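Local coordinates for putative exported protein (Bordetella pertussis Tohama I, PDB 2PFY) that binds pyroglutamic acid as an extracytoplasmic solute receptor, probably delivering it to a tripartite ATP-independent periplasmic transporter, at residues Pro75-Asp80 and Gln105-Gln110. Residues are numbered along the deposited sequence; the frame is centred on the assembly and turned at random.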
ATOM      1  N   PRO A  75      -4.174   5.132  14.001  1.00 37.98           N
ATOM      2  CA  PRO A  75      -3.094   4.136  14.020  1.00 36.46           C
ATOM      3  C   PRO A  75      -3.462   2.761  13.485  1.00 35.04           C
ATOM      4  O   PRO A  75      -2.592   2.047  13.012  1.00 34.22           O
ATOM      5  CB  PRO A  75      -2.745   4.015  15.519  1.00 37.06           C
ATOM      6  CG  PRO A  75      -3.271   5.254  16.150  1.00 38.25           C
ATOM      7  CD  PRO A  75      -4.488   5.622  15.364  1.00 37.76           C
ATOM      8  N   LEU A  76      -4.727   2.379  13.576  1.00 33.42           N
ATOM      9  CA  LEU A  76      -5.141   1.072  13.089  1.00 32.85           C
ATOM     10  C   LEU A  76      -4.855   0.930  11.578  1.00 31.34           C
ATOM     11  O   LEU A  76      -4.797  -0.197  11.065  1.00 30.07           O
ATOM     12  CB  LEU A  76      -6.633   0.819  13.352  1.00 32.41           C
ATOM     13  CG  LEU A  76      -7.117   0.925  14.816  1.00 34.75           C
ATOM     14  CD1 LEU A  76      -8.654   0.702  14.945  1.00 32.99           C
ATOM     15  CD2 LEU A  76      -6.347  -0.026  15.727  1.00 31.49           C
ATOM     16  N   PHE A  77      -4.713   2.066  10.891  1.00 30.52           N
ATOM     17  CA  PHE A  77      -4.540   2.062   9.412  1.00 29.93           C
ATOM     18  C   PHE A  77      -3.073   1.802   8.982  1.00 30.04           C
ATOM     19  O   PHE A  77      -2.771   1.654   7.783  1.00 29.31           O
ATOM     20  CB  PHE A  77      -5.090   3.360   8.796  1.00 29.85           C
ATOM     21  CG  PHE A  77      -6.617   3.430   8.763  1.00 29.88           C
ATOM     22  CD1 PHE A  77      -7.311   3.087   7.621  1.00 28.42           C
ATOM     23  CD2 PHE A  77      -7.351   3.835   9.893  1.00 30.89           C
ATOM     24  CE1 PHE A  77      -8.716   3.135   7.571  1.00 28.86           C
ATOM     25  CE2 PHE A  77      -8.762   3.878   9.856  1.00 29.43           C
ATOM     26  CZ  PHE A  77      -9.439   3.537   8.690  1.00 29.99           C
ATOM     27  N   GLU A  78      -2.161   1.733   9.950  1.00 29.79           N
ATOM     28  CA  GLU A  78      -0.751   1.439   9.616  1.00 30.31           C
ATOM     29  C   GLU A  78      -0.160   0.196  10.292  1.00 29.41           C
ATOM     30  O   GLU A  78       1.072   0.005  10.294  1.00 28.81           O
ATOM     31  CB  GLU A  78       0.141   2.670   9.858  1.00 30.00           C
ATOM     32  CG  GLU A  78       0.255   3.029  11.336  1.00 32.26           C
ATOM     33  CD  GLU A  78       1.053   4.288  11.604  1.00 32.17           C
ATOM     34  OE1 GLU A  78       1.102   5.203  10.745  1.00 33.95           O
ATOM     35  OE2 GLU A  78       1.621   4.362  12.712  1.00 35.58           O
ATOM     36  N   ILE A  79      -1.006  -0.661  10.852  1.00 28.26           N
ATOM     37  CA  ILE A  79      -0.493  -1.913  11.407  1.00 28.24           C
ATOM     38  C   ILE A  79       0.169  -2.801  10.334  1.00 27.18           C
ATOM     39  O   ILE A  79       1.035  -3.609  10.648  1.00 27.56           O
ATOM     40  CB  ILE A  79      -1.577  -2.716  12.256  1.00 28.14           C
ATOM     41  CG1 ILE A  79      -0.949  -3.824  13.105  1.00 29.96           C
ATOM     42  CG2 ILE A  79      -2.663  -3.340  11.383  1.00 27.35           C
ATOM     43  CD1 ILE A  79       0.083  -3.373  14.131  1.00 32.30           C
ATOM     44  N   ASP A  80      -0.233  -2.630   9.079  1.00 26.23           N
ATOM     45  CA  ASP A  80       0.321  -3.391   7.965  1.00 25.45           C
ATOM     46  C   ASP A  80       1.742  -2.959   7.586  1.00 26.02           C
ATOM     47  O   ASP A  80       2.376  -3.566   6.694  1.00 25.96           O
ATOM     48  CB  ASP A  80      -0.631  -3.333   6.735  1.00 25.69           C
ATOM     49  CG  ASP A  80      -0.686  -1.945   6.083  1.00 24.41           C
ATOM     50  OD1 ASP A  80       0.054  -1.033   6.503  1.00 24.53           O
ATOM     51  OD2 ASP A  80      -1.488  -1.751   5.147  1.00 26.00           O
ATOM     52  N   GLN A 105     -15.312   0.015  10.164  1.00 31.45           N
ATOM     53  CA  GLN A 105     -16.043   0.743  11.172  1.00 33.25           C
ATOM     54  C   GLN A 105     -15.514   2.147  11.351  1.00 32.17           C
ATOM     55  O   GLN A 105     -16.305   3.092  11.359  1.00 31.93           O
ATOM     56  CB  GLN A 105     -16.099  -0.045  12.486  1.00 33.85           C
ATOM     57  CG  GLN A 105     -17.107  -1.213  12.394  1.00 40.83           C
ATOM     58  CD  GLN A 105     -18.388  -0.877  11.565  1.00 48.83           C
ATOM     59  OE1 GLN A 105     -19.142   0.072  11.882  1.00 52.84           O
ATOM     60  NE2 GLN A 105     -18.630  -1.664  10.504  1.00 50.52           N
ATOM     61  N   ARG A 106     -14.191   2.300  11.412  1.00 32.34           N
ATOM     62  CA  ARG A 106     -13.585   3.643  11.523  1.00 31.99           C
ATOM     63  C   ARG A 106     -13.911   4.506  10.306  1.00 31.34           C
ATOM     64  O   ARG A 106     -14.113   5.718  10.442  1.00 31.11           O
ATOM     65  CB  ARG A 106     -12.064   3.597  11.760  1.00 33.09           C
ATOM     66  CG  ARG A 106     -11.613   2.951  13.101  1.00 35.27           C
ATOM     67  CD  ARG A 106     -11.808   3.875  14.336  1.00 38.75           C
ATOM     68  NE  ARG A 106     -11.504   3.181  15.598  1.00 42.15           N
ATOM     69  CZ  ARG A 106     -10.364   3.279  16.283  1.00 45.25           C
ATOM     70  NH1 ARG A 106      -9.362   4.039  15.859  1.00 48.77           N
ATOM     71  NH2 ARG A 106     -10.210   2.588  17.397  1.00 46.17           N
ATOM     72  N   LEU A 107     -13.951   3.896   9.124  1.00 29.60           N
ATOM     73  CA  LEU A 107     -14.301   4.645   7.914  1.00 29.96           C
ATOM     74  C   LEU A 107     -15.786   5.031   7.851  1.00 30.03           C
ATOM     75  O   LEU A 107     -16.134   6.131   7.426  1.00 28.19           O
ATOM     76  CB  LEU A 107     -13.916   3.856   6.659  1.00 29.64           C
ATOM     77  CG  LEU A 107     -12.408   3.722   6.367  1.00 29.04           C
ATOM     78  CD1 LEU A 107     -12.266   2.705   5.261  1.00 28.35           C
ATOM     79  CD2 LEU A 107     -11.720   5.052   6.000  1.00 26.66           C
ATOM     80  N   ASP A 108     -16.652   4.115   8.266  1.00 31.46           N
ATOM     81  CA  ASP A 108     -18.096   4.383   8.252  1.00 33.89           C
ATOM     82  C   ASP A 108     -18.426   5.643   9.089  1.00 34.89           C
ATOM     83  O   ASP A 108     -19.229   6.479   8.670  1.00 35.08           O
ATOM     84  CB  ASP A 108     -18.863   3.146   8.742  1.00 34.20           C
ATOM     85  CG  ASP A 108     -20.356   3.384   8.858  1.00 35.57           C
ATOM     86  OD1 ASP A 108     -21.036   3.381   7.825  1.00 33.50           O
ATOM     87  OD2 ASP A 108     -20.843   3.550   9.989  1.00 38.33           O
ATOM     88  N   LYS A 109     -17.777   5.787  10.244  1.00 35.69           N
ATOM     89  CA  LYS A 109     -17.953   6.958  11.105  1.00 37.30           C
ATOM     90  C   LYS A 109     -17.517   8.244  10.394  1.00 36.75           C
ATOM     91  O   LYS A 109     -17.900   9.340  10.785  1.00 37.24           O
ATOM     92  CB  LYS A 109     -17.182   6.789  12.421  1.00 37.72           C
ATOM     93  CG  LYS A 109     -17.835   5.827  13.408  1.00 41.46           C
ATOM     94  CD  LYS A 109     -16.795   5.194  14.351  1.00 46.48           C
ATOM     95  CE  LYS A 109     -17.157   3.719  14.710  1.00 50.67           C
ATOM     96  NZ  LYS A 109     -15.950   2.790  14.864  1.00 53.62           N
ATOM     97  N   GLN A 110     -16.742   8.104   9.325  1.00 35.91           N
ATOM     98  CA  GLN A 110     -16.271   9.259   8.577  1.00 34.73           C
ATOM     99  C   GLN A 110     -17.034   9.495   7.277  1.00 33.07           C
ATOM    100  O   GLN A 110     -16.606  10.316   6.455  1.00 32.59           O
ATOM    101  CB  GLN A 110     -14.777   9.117   8.258  1.00 36.04           C
ATOM    102  CG  GLN A 110     -13.883   9.166   9.456  1.00 40.58           C
ATOM    103  CD  GLN A 110     -12.625   9.927   9.167  1.00 46.72           C
ATOM    104  OE1 GLN A 110     -12.653  11.137   8.881  1.00 50.26           O
ATOM    105  NE2 GLN A 110     -11.501   9.231   9.236  1.00 49.50           N
TER
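Leu-76 and Arg-106 illustrate how a charged side chain can serve an apolar interface with its flat face while its two terminal nitrogens are held by acids elsewhere. The first turn of the 3-10 segment 75-80, closed by the hydrogen bond from Glu-78 N to Pro-75 O (3.1 Å), carries both Leu-76 and Phe-77. From that turn Leu-76 starts out toward the helix end, and its side chain meets that of Arg-106 at about a right angle. Its methyl CD1 sits over the centre of the guanidinium, 3.3 Å above the plane and 3.4 Å from Arg-106 CZ. The bend of the Arg-106 chain at chi2 (-77°) brings the guanidinium alongside Leu-76, its face against CD1. Asp-74 and Asp-291 form salt bridges to NH1 and NH2 respectively; together they should fix the rotation of the plane on which the methyl rests.

Phe-77, next along, works differently: it reaches the helix with the far edge of its ring. Ring atom CE2 of Phe-77 lies 3.8 Å from Arg-106 CB, so the arginine contributes its aliphatic root here. At the same rim, Phe-77 CZ approaches Leu-107 CG at 3.8 Å, with the leucine's CD2 equally near. One ring edge thus bridges two consecutive helical residues, a purely van der Waals join.

The contact therefore ties the loop following strand 62-66 to the C-terminal end of helix 89-108, in a family 7 solute-binding protein, with the Phe-77 side chain about 14 Å from the bound pyroglutamic acid, and so away from the binding pocket. Phe-77 and Leu-107 both pack on Phe-210 of strand 208-214, in the five-stranded sheet, whereas Leu-76 and Phe-77 also touch Leu-103, about one turn before Arg-106 in helix 89-108, and Leu-76 reaches Trp-284 of helix 267-287.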